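UDP-glucose 6-dehydrogenase (Pyrobaculum islandicum, PDB 3VTF) probably catalyses the two-step, NAD(+)-dependent oxidation of UDP-glucose to UDP-glucuronate, a step of nucleotide-sugar biosynthesis. Local coordinates at residues A[119-124]-A[152-157]; A[192-197]-A[203-208]; A[227-232]-A[290-295]. One frame throughout, in Å; residues are numbered along the deposited sequence.

Contact 1 (A[119-124]-A[152-157])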
loop_
_atom_site.group_PDB
_atom_site.type_symbol
_atom_site.label_atom_id
_atom_site.label_comp_id
_atom_site.label_asym_id
_atom_site.label_seq_id
_atom_site.Cartn_x
_atom_site.Cartn_y
_atom_site.Cartn_z
ATOM N N TYR A 119 -14.212 -10.091 -26.421
ATOM C CA TYR A 119 -15.153 -8.962 -26.552
ATOM C C TYR A 119 -14.461 -7.725 -27.120
ATOM O O TYR A 119 -15.032 -7.010 -27.982
ATOM C CB TYR A 119 -15.788 -8.598 -25.155
ATOM C CG TYR A 119 -16.468 -9.811 -24.478
ATOM C CD1 TYR A 119 -17.827 -10.017 -24.660
ATOM C CD2 TYR A 119 -15.745 -10.752 -23.748
ATOM C CE1 TYR A 119 -18.484 -11.118 -24.105
ATOM C CE2 TYR A 119 -16.388 -11.851 -23.218
ATOM C CZ TYR A 119 -17.755 -12.043 -23.415
ATOM O OH TYR A 119 -18.407 -13.146 -22.839
ATOM N N VAL A 120 -13.246 -7.431 -26.593
ATOM C CA VAL A 120 -12.446 -6.305 -27.119
ATOM C C VAL A 120 -12.068 -6.560 -28.623
ATOM O O VAL A 120 -12.139 -5.639 -29.439
ATOM C CB VAL A 120 -11.145 -6.185 -26.271
ATOM C CG1 VAL A 120 -10.082 -5.219 -26.904
ATOM C CG2 VAL A 120 -11.512 -5.722 -24.809
ATOM N N GLU A 121 -11.698 -7.808 -28.946
ATOM C CA GLU A 121 -11.292 -8.070 -30.344
ATOM C C GLU A 121 -12.472 -7.831 -31.306
ATOM O O GLU A 121 -12.304 -7.204 -32.338
ATOM C CB GLU A 121 -10.727 -9.494 -30.507
ATOM C CG GLU A 121 -10.487 -9.786 -31.998
ATOM C CD GLU A 121 -9.735 -11.051 -32.269
ATOM O OE1 GLU A 121 -9.446 -11.773 -31.325
ATOM O OE2 GLU A 121 -9.366 -11.271 -33.461
ATOM N N ALA A 122 -13.659 -8.294 -30.948
ATOM C CA ALA A 122 -14.864 -8.083 -31.804
ATOM C C ALA A 122 -15.207 -6.649 -31.896
ATOM O O ALA A 122 -15.610 -6.148 -32.964
ATOM C CB ALA A 122 -16.096 -8.904 -31.311
ATOM N N ALA A 123 -15.019 -5.873 -30.788
ATOM C CA ALA A 123 -15.373 -4.473 -30.869
ATOM C C ALA A 123 -14.334 -3.786 -31.786
ATOM O O ALA A 123 -14.694 -2.900 -32.535
ATOM C CB ALA A 123 -15.272 -3.841 -29.457
ATOM N N ALA A 124 -13.054 -4.199 -31.705
ATOM C CA ALA A 124 -11.997 -3.519 -32.495
ATOM C C ALA A 124 -12.319 -3.820 -34.023
ATOM O O ALA A 124 -12.108 -2.974 -34.886
ATOM C CB ALA A 124 -10.611 -4.093 -32.187
ATOM N N GLU A 152 -1.779 -1.628 -28.838
ATOM C CA GLU A 152 -0.984 -1.489 -30.055
ATOM C C GLU A 152 -0.836 -2.838 -30.707
ATOM O O GLU A 152 -0.364 -2.908 -31.836
ATOM C CB GLU A 152 0.423 -0.979 -29.693
ATOM C CG GLU A 152 0.289 0.494 -29.338
ATOM C CD GLU A 152 1.622 1.018 -28.911
ATOM O OE1 GLU A 152 2.149 0.415 -27.952
ATOM O OE2 GLU A 152 2.086 1.990 -29.528
ATOM N N GLY A 153 -1.159 -3.919 -29.973
ATOM C CA GLY A 153 -1.082 -5.273 -30.573
ATOM C C GLY A 153 -2.405 -5.738 -31.121
ATOM O O GLY A 153 -2.823 -5.282 -32.184
ATOM N N LEU A 154 -3.123 -6.555 -30.344
ATOM C CA LEU A 154 -4.383 -7.091 -30.779
ATOM C C LEU A 154 -5.353 -6.040 -31.387
ATOM O O LEU A 154 -5.910 -6.254 -32.460
ATOM C CB LEU A 154 -5.072 -7.790 -29.579
ATOM C CG LEU A 154 -6.579 -8.085 -29.761
ATOM C CD1 LEU A 154 -6.744 -9.065 -30.907
ATOM C CD2 LEU A 154 -7.218 -8.681 -28.539
ATOM N N VAL A 155 -5.613 -4.923 -30.669
ATOM C CA VAL A 155 -6.646 -3.951 -31.106
ATOM C C VAL A 155 -6.187 -3.244 -32.405
ATOM O O VAL A 155 -6.970 -3.251 -33.375
ATOM C CB VAL A 155 -6.929 -2.889 -29.984
ATOM C CG1 VAL A 155 -7.670 -1.654 -30.516
ATOM C CG2 VAL A 155 -7.677 -3.536 -28.780
ATOM N N ALA A 156 -4.946 -2.756 -32.468
ATOM C CA ALA A 156 -4.471 -2.098 -33.705
ATOM C C ALA A 156 -4.509 -3.072 -34.863
ATOM O O ALA A 156 -4.826 -2.682 -35.983
ATOM C CB ALA A 156 -3.076 -1.513 -33.542
ATOM N N ARG A 157 -4.212 -4.327 -34.573
ATOM C CA ARG A 157 -4.206 -5.340 -35.673
ATOM C C ARG A 157 -5.603 -5.678 -36.140
ATOM O O ARG A 157 -5.844 -5.735 -37.327
ATOM C CB ARG A 157 -3.470 -6.620 -35.233
ATOM C CG ARG A 157 -3.422 -7.655 -36.335
ATOM C CD ARG A 157 -2.509 -8.842 -35.949
ATOM N NE ARG A 157 -2.847 -9.403 -34.634
ATOM C CZ ARG A 157 -3.942 -10.149 -34.409
ATOM N NH1 ARG A 157 -4.831 -10.370 -35.383
ATOM N NH2 ARG A 157 -4.202 -10.632 -33.188
#

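Contact 2 (A[192-197]-A[203-208])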
loop_
_atom_site.group_PDB
_atom_site.type_symbol
_atom_site.label_atom_id
_atom_site.label_comp_id
_atom_site.label_asym_id
_atom_site.label_seq_id
_atom_site.Cartn_x
_atom_site.Cartn_y
_atom_site.Cartn_z
ATOM N N ILE A 192 -6.245 11.764 -15.233
ATOM C CA ILE A 192 -6.599 11.193 -16.540
ATOM C C ILE A 192 -5.341 10.661 -17.165
ATOM O O ILE A 192 -4.298 11.389 -17.243
ATOM C CB ILE A 192 -7.233 12.316 -17.434
ATOM C CG1 ILE A 192 -8.624 12.627 -16.911
ATOM C CG2 ILE A 192 -7.344 11.819 -18.896
ATOM C CD1 ILE A 192 -9.187 13.931 -17.501
ATOM N N VAL A 193 -5.338 9.373 -17.559
ATOM C CA VAL A 193 -4.151 8.773 -18.093
ATOM C C VAL A 193 -4.396 8.510 -19.587
ATOM O O VAL A 193 -5.378 7.840 -19.967
ATOM C CB VAL A 193 -3.889 7.412 -17.395
ATOM C CG1 VAL A 193 -2.704 6.694 -18.062
ATOM C CG2 VAL A 193 -3.548 7.673 -15.912
ATOM N N ILE A 194 -3.540 9.066 -20.422
ATOM C CA ILE A 194 -3.665 8.928 -21.861
ATOM C C ILE A 194 -2.419 8.234 -22.378
ATOM O O ILE A 194 -1.355 8.808 -22.387
ATOM C CB ILE A 194 -3.792 10.314 -22.533
ATOM C CG1 ILE A 194 -5.104 10.987 -22.157
ATOM C CG2 ILE A 194 -3.702 10.203 -24.040
ATOM C CD1 ILE A 194 -5.061 12.487 -22.248
ATOM N N GLY A 195 -2.554 6.994 -22.815
ATOM C CA GLY A 195 -1.439 6.316 -23.432
ATOM C C GLY A 195 -1.618 6.362 -24.930
ATOM O O GLY A 195 -2.231 5.486 -25.495
ATOM N N ALA A 196 -1.049 7.386 -25.551
ATOM C CA ALA A 196 -1.290 7.680 -26.949
ATOM C C ALA A 196 -0.341 6.929 -27.845
ATOM O O ALA A 196 0.838 6.880 -27.583
ATOM C CB ALA A 196 -1.182 9.169 -27.206
ATOM N N GLY A 197 -0.876 6.340 -28.901
ATOM C CA GLY A 197 -0.029 5.653 -29.855
ATOM C C GLY A 197 0.706 6.700 -30.724
ATOM O O GLY A 197 1.710 6.381 -31.292
ATOM N N SER A 203 -3.131 14.670 -28.646
ATOM C CA SER A 203 -3.788 15.983 -28.749
ATOM C C SER A 203 -5.336 15.854 -28.840
ATOM O O SER A 203 -6.113 16.665 -28.268
ATOM C CB SER A 203 -3.163 16.678 -30.007
ATOM O OG SER A 203 -3.974 17.774 -30.223
ATOM N N PHE A 204 -5.833 14.825 -29.541
ATOM C CA PHE A 204 -7.293 14.649 -29.643
ATOM C C PHE A 204 -7.920 14.395 -28.252
ATOM O O PHE A 204 -8.895 15.019 -27.864
ATOM C CB PHE A 204 -7.591 13.467 -30.538
ATOM C CG PHE A 204 -9.041 13.335 -30.893
ATOM C CD1 PHE A 204 -9.512 13.776 -32.142
ATOM C CD2 PHE A 204 -9.965 12.746 -29.985
ATOM C CE1 PHE A 204 -10.883 13.655 -32.460
ATOM C CE2 PHE A 204 -11.344 12.586 -30.336
ATOM C CZ PHE A 204 -11.790 13.044 -31.558
ATOM N N LEU A 205 -7.310 13.509 -27.465
ATOM C CA LEU A 205 -7.904 13.200 -26.116
ATOM C C LEU A 205 -7.717 14.366 -25.152
ATOM O O LEU A 205 -8.557 14.611 -24.295
ATOM C CB LEU A 205 -7.249 11.895 -25.546
ATOM C CG LEU A 205 -7.697 10.667 -26.359
ATOM C CD1 LEU A 205 -6.921 9.407 -25.981
ATOM C CD2 LEU A 205 -9.148 10.451 -26.027
ATOM N N LEU A 206 -6.611 15.100 -25.265
ATOM C CA LEU A 206 -6.450 16.275 -24.378
ATOM C C LEU A 206 -7.522 17.312 -24.687
ATOM O O LEU A 206 -8.061 17.948 -23.801
ATOM C CB LEU A 206 -5.085 16.898 -24.493
ATOM C CG LEU A 206 -3.901 16.086 -24.030
ATOM C CD1 LEU A 206 -2.516 16.674 -24.441
ATOM C CD2 LEU A 206 -4.044 15.929 -22.530
ATOM N N ASP A 207 -7.874 17.421 -25.959
ATOM C CA ASP A 207 -9.056 18.224 -26.341
ATOM C C ASP A 207 -10.374 17.695 -25.751
ATOM O O ASP A 207 -11.202 18.442 -25.194
ATOM C CB ASP A 207 -9.152 18.284 -27.879
ATOM C CG ASP A 207 -10.275 19.188 -28.337
ATOM O OD1 ASP A 207 -11.376 18.682 -28.706
ATOM O OD2 ASP A 207 -10.068 20.408 -28.223
ATOM N N VAL A 208 -10.603 16.391 -25.895
ATOM C CA VAL A 208 -11.840 15.801 -25.372
ATOM C C VAL A 208 -11.976 16.142 -23.871
ATOM O O VAL A 208 -13.096 16.367 -23.386
ATOM C CB VAL A 208 -11.824 14.243 -25.577
ATOM C CG1 VAL A 208 -12.901 13.554 -24.713
ATOM C CG2 VAL A 208 -12.084 13.870 -27.025
#

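Contact 3 (A[227-232]-A[290-295]). With UPG (uridine-5'-diphosphate-glucose), chain B.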
loop_
_atom_site.group_PDB
_atom_site.type_symbol
_atom_site.label_atom_id
_atom_site.label_comp_id
_atom_site.label_asym_id
_atom_site.label_seq_id
_atom_site.Cartn_x
_atom_site.Cartn_y
_atom_site.Cartn_z
ATOM N N VAL A 227 -0.576 0.966 -15.665
ATOM C CA VAL A 227 -1.091 1.806 -14.557
ATOM C C VAL A 227 -2.383 1.280 -14.042
ATOM O O VAL A 227 -2.638 1.257 -12.835
ATOM C CB VAL A 227 -1.316 3.299 -15.022
ATOM C CG1 VAL A 227 -2.069 4.085 -13.963
ATOM C CG2 VAL A 227 0.020 3.998 -15.280
ATOM N N LYS A 228 -3.269 0.833 -14.940
ATOM C CA LYS A 228 -4.549 0.358 -14.498
ATOM C C LYS A 228 -4.428 -0.899 -13.626
ATOM O O LYS A 228 -5.165 -1.046 -12.551
ATOM C CB LYS A 228 -5.402 0.028 -15.712
ATOM C CG LYS A 228 -6.787 -0.542 -15.426
ATOM C CD LYS A 228 -7.522 0.278 -14.358
ATOM C CE LYS A 228 -8.931 -0.263 -14.177
ATOM N NZ LYS A 228 -9.516 0.340 -12.940
ATOM N N TYR A 229 -3.599 -1.845 -14.074
ATOM C CA TYR A 229 -3.466 -3.095 -13.232
ATOM C C TYR A 229 -2.710 -2.773 -11.915
ATOM O O TYR A 229 -3.046 -3.256 -10.835
ATOM C CB TYR A 229 -2.615 -4.172 -13.982
ATOM C CG TYR A 229 -3.515 -4.961 -14.938
ATOM C CD1 TYR A 229 -4.413 -5.906 -14.449
ATOM C CD2 TYR A 229 -3.534 -4.637 -16.346
ATOM C CE1 TYR A 229 -5.293 -6.602 -15.317
ATOM C CE2 TYR A 229 -4.420 -5.288 -17.237
ATOM C CZ TYR A 229 -5.249 -6.295 -16.732
ATOM O OH TYR A 229 -6.070 -6.968 -17.601
ATOM N N ALA A 230 -1.673 -1.946 -12.010
ATOM C CA ALA A 230 -0.910 -1.606 -10.809
ATOM C C ALA A 230 -1.807 -0.894 -9.790
ATOM O O ALA A 230 -1.673 -1.154 -8.569
ATOM C CB ALA A 230 0.335 -0.819 -11.133
ATOM N N SER A 231 -2.699 -0.018 -10.255
ATOM C CA SER A 231 -3.618 0.631 -9.353
ATOM C C SER A 231 -4.613 -0.365 -8.743
ATOM O O SER A 231 -4.863 -0.317 -7.542
ATOM C CB SER A 231 -4.396 1.791 -10.026
ATOM O OG SER A 231 -3.395 2.703 -10.562
ATOM N N ASN A 232 -5.304 -1.150 -9.563
ATOM C CA ASN A 232 -6.350 -2.027 -9.007
ATOM C C ASN A 232 -5.747 -3.124 -8.117
ATOM O O ASN A 232 -6.321 -3.467 -7.039
ATOM C CB ASN A 232 -7.152 -2.734 -10.158
ATOM C CG ASN A 232 -8.408 -1.903 -10.588
ATOM O OD1 ASN A 232 -8.433 -0.706 -10.376
ATOM N ND2 ASN A 232 -9.371 -2.512 -11.269
ATOM N N LEU A 290 -6.182 -11.700 -10.725
ATOM C CA LEU A 290 -5.899 -13.006 -11.339
ATOM C C LEU A 290 -5.303 -12.771 -12.765
ATOM O O LEU A 290 -4.326 -13.361 -13.116
ATOM C CB LEU A 290 -7.221 -13.792 -11.452
ATOM C CG LEU A 290 -7.048 -15.243 -12.056
ATOM C CD1 LEU A 290 -5.963 -15.931 -11.263
ATOM C CD2 LEU A 290 -8.405 -15.982 -11.916
ATOM N N ALA A 291 -5.903 -11.879 -13.554
ATOM C CA ALA A 291 -5.311 -11.561 -14.909
ATOM C C ALA A 291 -3.899 -11.069 -14.803
ATOM O O ALA A 291 -3.010 -11.366 -15.651
ATOM C CB ALA A 291 -6.232 -10.574 -15.722
ATOM N N PHE A 292 -3.631 -10.238 -13.771
ATOM C CA PHE A 292 -2.265 -9.707 -13.613
ATOM C C PHE A 292 -1.283 -10.787 -13.290
ATOM O O PHE A 292 -0.158 -10.849 -13.839
ATOM C CB PHE A 292 -2.291 -8.624 -12.467
ATOM C CG PHE A 292 -1.055 -7.821 -12.365
ATOM C CD1 PHE A 292 -0.630 -7.009 -13.440
ATOM C CD2 PHE A 292 -0.341 -7.747 -11.157
ATOM C CE1 PHE A 292 0.513 -6.189 -13.338
ATOM C CE2 PHE A 292 0.828 -6.970 -11.048
ATOM C CZ PHE A 292 1.238 -6.155 -12.151
ATOM N N ILE A 293 -1.713 -11.712 -12.419
ATOM C CA ILE A 293 -0.832 -12.827 -12.065
ATOM C C ILE A 293 -0.535 -13.669 -13.357
ATOM O O ILE A 293 0.610 -14.039 -13.593
ATOM C CB ILE A 293 -1.562 -13.723 -11.018
ATOM C CG1 ILE A 293 -1.575 -13.016 -9.643
ATOM C CG2 ILE A 293 -0.788 -15.053 -10.793
ATOM C CD1 ILE A 293 -2.647 -13.623 -8.655
ATOM N N ARG A 294 -1.610 -14.016 -14.071
ATOM C CA ARG A 294 -1.506 -14.909 -15.281
ATOM C C ARG A 294 -0.664 -14.214 -16.366
ATOM O O ARG A 294 0.136 -14.850 -17.034
ATOM C CB ARG A 294 -2.854 -15.203 -15.840
ATOM C CG ARG A 294 -3.680 -16.137 -14.912
ATOM C CD ARG A 294 -3.015 -17.533 -14.788
ATOM N NE ARG A 294 -3.881 -18.358 -13.933
ATOM C CZ ARG A 294 -3.560 -18.759 -12.723
ATOM N NH1 ARG A 294 -2.383 -18.470 -12.201
ATOM N NH2 ARG A 294 -4.446 -19.464 -12.021
ATOM N N PHE A 295 -0.839 -12.903 -16.512
ATOM C CA PHE A 295 -0.038 -12.150 -17.487
ATOM C C PHE A 295 1.434 -12.177 -17.097
ATOM O O PHE A 295 2.298 -12.463 -17.934
ATOM C CB PHE A 295 -0.558 -10.655 -17.558
ATOM C CG PHE A 295 0.191 -9.816 -18.576
ATOM C CD1 PHE A 295 0.128 -10.131 -19.933
ATOM C CD2 PHE A 295 0.991 -8.778 -18.171
ATOM C CE1 PHE A 295 0.796 -9.352 -20.906
ATOM C CE2 PHE A 295 1.684 -8.018 -19.097
ATOM C CZ PHE A 295 1.589 -8.289 -20.481
HETATM N N1 UPG B . -13.474 -3.352 -0.017
HETATM C C2 UPG B . -12.947 -3.912 1.184
HETATM N N3 UPG B . -12.273 -3.123 2.024
HETATM C C4 UPG B . -12.030 -1.800 1.689
HETATM C C5 UPG B . -12.517 -1.201 0.476
HETATM C C6 UPG B . -13.220 -2.063 -0.390
HETATM O O2 UPG B . -13.128 -5.134 1.489
HETATM O O4 UPG B . -11.334 -1.098 2.497
HETATM C C1C UPG B . -14.183 -4.313 -0.894
HETATM C C2C UPG B . -15.563 -3.784 -1.229
HETATM O O2C UPG B . -16.547 -4.203 -0.287
HETATM C C3C UPG B . -15.824 -4.412 -2.616
HETATM C C4C UPG B . -14.439 -4.490 -3.258
HETATM O O4C UPG B . -13.511 -4.260 -2.174
HETATM O O3C UPG B . -16.236 -5.795 -2.440
HETATM C C5C UPG B . -14.199 -3.412 -4.342
HETATM O O5C UPG B . -14.724 -2.175 -3.845
HETATM P PA UPG B . -14.643 -0.794 -4.810
HETATM O O1A UPG B . -13.153 -0.408 -5.086
HETATM O O2A UPG B . -15.683 0.221 -4.273
HETATM O O3A UPG B . -15.456 -1.353 -6.083
HETATM P PB UPG B . -15.246 -1.153 -7.698
HETATM O O1B UPG B . -16.478 -0.462 -8.225
HETATM O O2B UPG B . -15.056 -2.660 -8.004
HETATM O O3B UPG B . -14.033 -0.170 -8.022
HETATM C "C1'" UPG B . -12.718 -0.698 -8.375
HETATM C "C2'" UPG B . -11.724 0.424 -8.169
HETATM C "C3'" UPG B . -11.960 1.484 -9.272
HETATM C "C4'" UPG B . -11.824 0.773 -10.640
HETATM C "C5'" UPG B . -12.999 -0.277 -10.757
HETATM C "C6'" UPG B . -13.026 -1.141 -12.037
HETATM O "O2'" UPG B . -12.198 0.928 -6.859
HETATM O "O3'" UPG B . -10.969 2.479 -9.109
HETATM O "O4'" UPG B . -12.047 1.774 -11.657
HETATM O "O5'" UPG B . -12.673 -1.225 -9.701
HETATM O "O6'" UPG B . -11.679 -1.311 -12.541
#

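Contact 1 (A[119-124]-A[152-157])
V120 lays its CG1 methyl against CG2 of V155, the two side chains meeting at about a right angle with only 3.5 Å between these carbons, tighter than ordinary van der Waals contact. The pair belongs to a Rossmann-type NAD-binding domain and joins two helices packed beside its mixed sheet: helix 118-134, which leads from strand 100-103 to strand 139-142, and helix 151-160, which leads on to strand 169-172, these three strands being parallel. Over the two segments the helix axes come within 8.9 Å, and their N-to-C directions differ by 39°, so the helices run in broadly the same sense, as successive beta-alpha-beta crossovers require. V120 reaches across because CG1 stands anti to its backbone N (chi1 168°). The same valine touches T107 and S144 in the loops beside it, while V155 also rests on V140 and V142, so that helix 151-160 sits on strand 139-142.

On its more exposed side the contact pairs the aliphatic part of a glutamate with a leucine. The extended chain of E121 crosses L154 at about a right angle, with the leucine CD1 methyl set against the glutamate chain, 4.0 Å from E121 CB and 3.8 Å from E121 CD. The carboxylate rests on the same methyl through CD and OE1, while E121 OE2 forms a salt bridge with R125, one turn further along its own helix. R157 carries the opposite charge nearby, yet its NH1 stays 5.0 Å from E121 OE2 and pairs with E161 instead. At A124 the backbones come close, with A124 CA 5.5 Å from V155 CA, and A124 CB lies 3.9 Å from V155 O.

Contact 2 (A[192-197]-A[203-208])
V208 N donates to F204 O at 2.9 Å, closing the helical turn from which L205 and L206 reach over to I194 on the adjoining strand. Between strand and helix the contact itself is wholly apolar, and it is carried by that single isoleucine wedged against two consecutive leucines. It forms within a beta-alpha-beta unit of the NAD-binding domain, in which strand 192-196 runs straight into helix 199-208 and the chain then returns as strand 216-219. The CA atoms of I194 and L205 are 7.4 Å apart, a spacing bridged by side chains that leave their backbones toward the opposite segment.

Both branches of I194 meet L205, and the longer one also reaches L206. I194 CG2, placed anti to the backbone N by chi1 of -67°, meets L205 CD1 at 3.8 Å. The other branch runs on from CG1 to I194 CD1, which comes within 4.0 Å of L205 CB and ends 3.6 Å from L206 CD2. I194 and L205 thus lie alongside each other, running in opposite senses, with methyl on methyl at one end and I194 CD1 against L205 CB at the other. L206 does not start out facing the strand, but its isobutyl end swings nearer and covers the tip of I194 at the margin of the interface.

I194 is held in place through its main chain, which is hydrogen-bonded to L217 and M219 of strand 216-219. On the helix side, L205 continues onto L139 and V141 of strand 139-142 and onto F102 of strand 100-103, and F204 reaches L139 and A100. Helix 199-208 therefore lies across several strands of the mixed sheet, with I194 of strand 192-196 packing against it and L206 leaning on K216 of strand 216-219.

Contact 3 (A[227-232]-A[290-295])
V227 begins the helical segment with a doubly used carbonyl: V227 O accepts S231 N and, at 2.8 Å, S231 OG, the two donors arriving from opposite faces of its plane. K228 turns to the bound UDP-glucose. Its chain, bent at chi2 (47°), brings K228 NZ to within 2.8 Å of the sugar O6'. K228 NZ also binds E175 O and lies 3.0 Å from N232 OD1, above the amide carbonyl plane instead of on a lone pair.

Y229 faces the other way and makes the contact with helix 285-298. Y229 CB sits 3.5 Å from F292 CD1, and the Y229 and F292 rings are nearly parallel (planes at 13°) but strongly offset, centroids 5.9 Å apart, so little of one lies over the other. Further out along the tyrosine, Y229 OH lies 4.1 Å from A291 CB. A230 packs on V263 of the second subunit, and F292 likewise touches L248 of that subunit.

N232 returns to the ligand. N232 ND2 donates to the sugar O6' at 2.9 Å along a nearly straight path (167°) and is also bonded to D288 on helix 285-298. O6' is thus gripped by two nitrogens of one helical turn, consistent with a site that fixes the hydroxymethyl group to be oxidised.

In the fold
Contacts 1 and 2 both belong to the NAD-binding domain, their centres 19 Å apart, and they meet where E152 OE2 comes 4.2 Å from G197 CA. They lie on opposite faces of one sheet, on alternate residues of strand 139-142. Contact 3 lies in the central domain, with nearest atoms about 9 Å from contact 1 and about 4 Å from contact 2. It alone touches UDP-glucose; the side chain of V120 is about 13 Å from a bound substrate molecule. T107, a predicted NAD(+) site residue, comes near both 119-124 and 227-232, about 4 Å from V120 and about 5 Å from Y229, side chain to side chain; T145, likewise predicted, is about 4 Å from Y229.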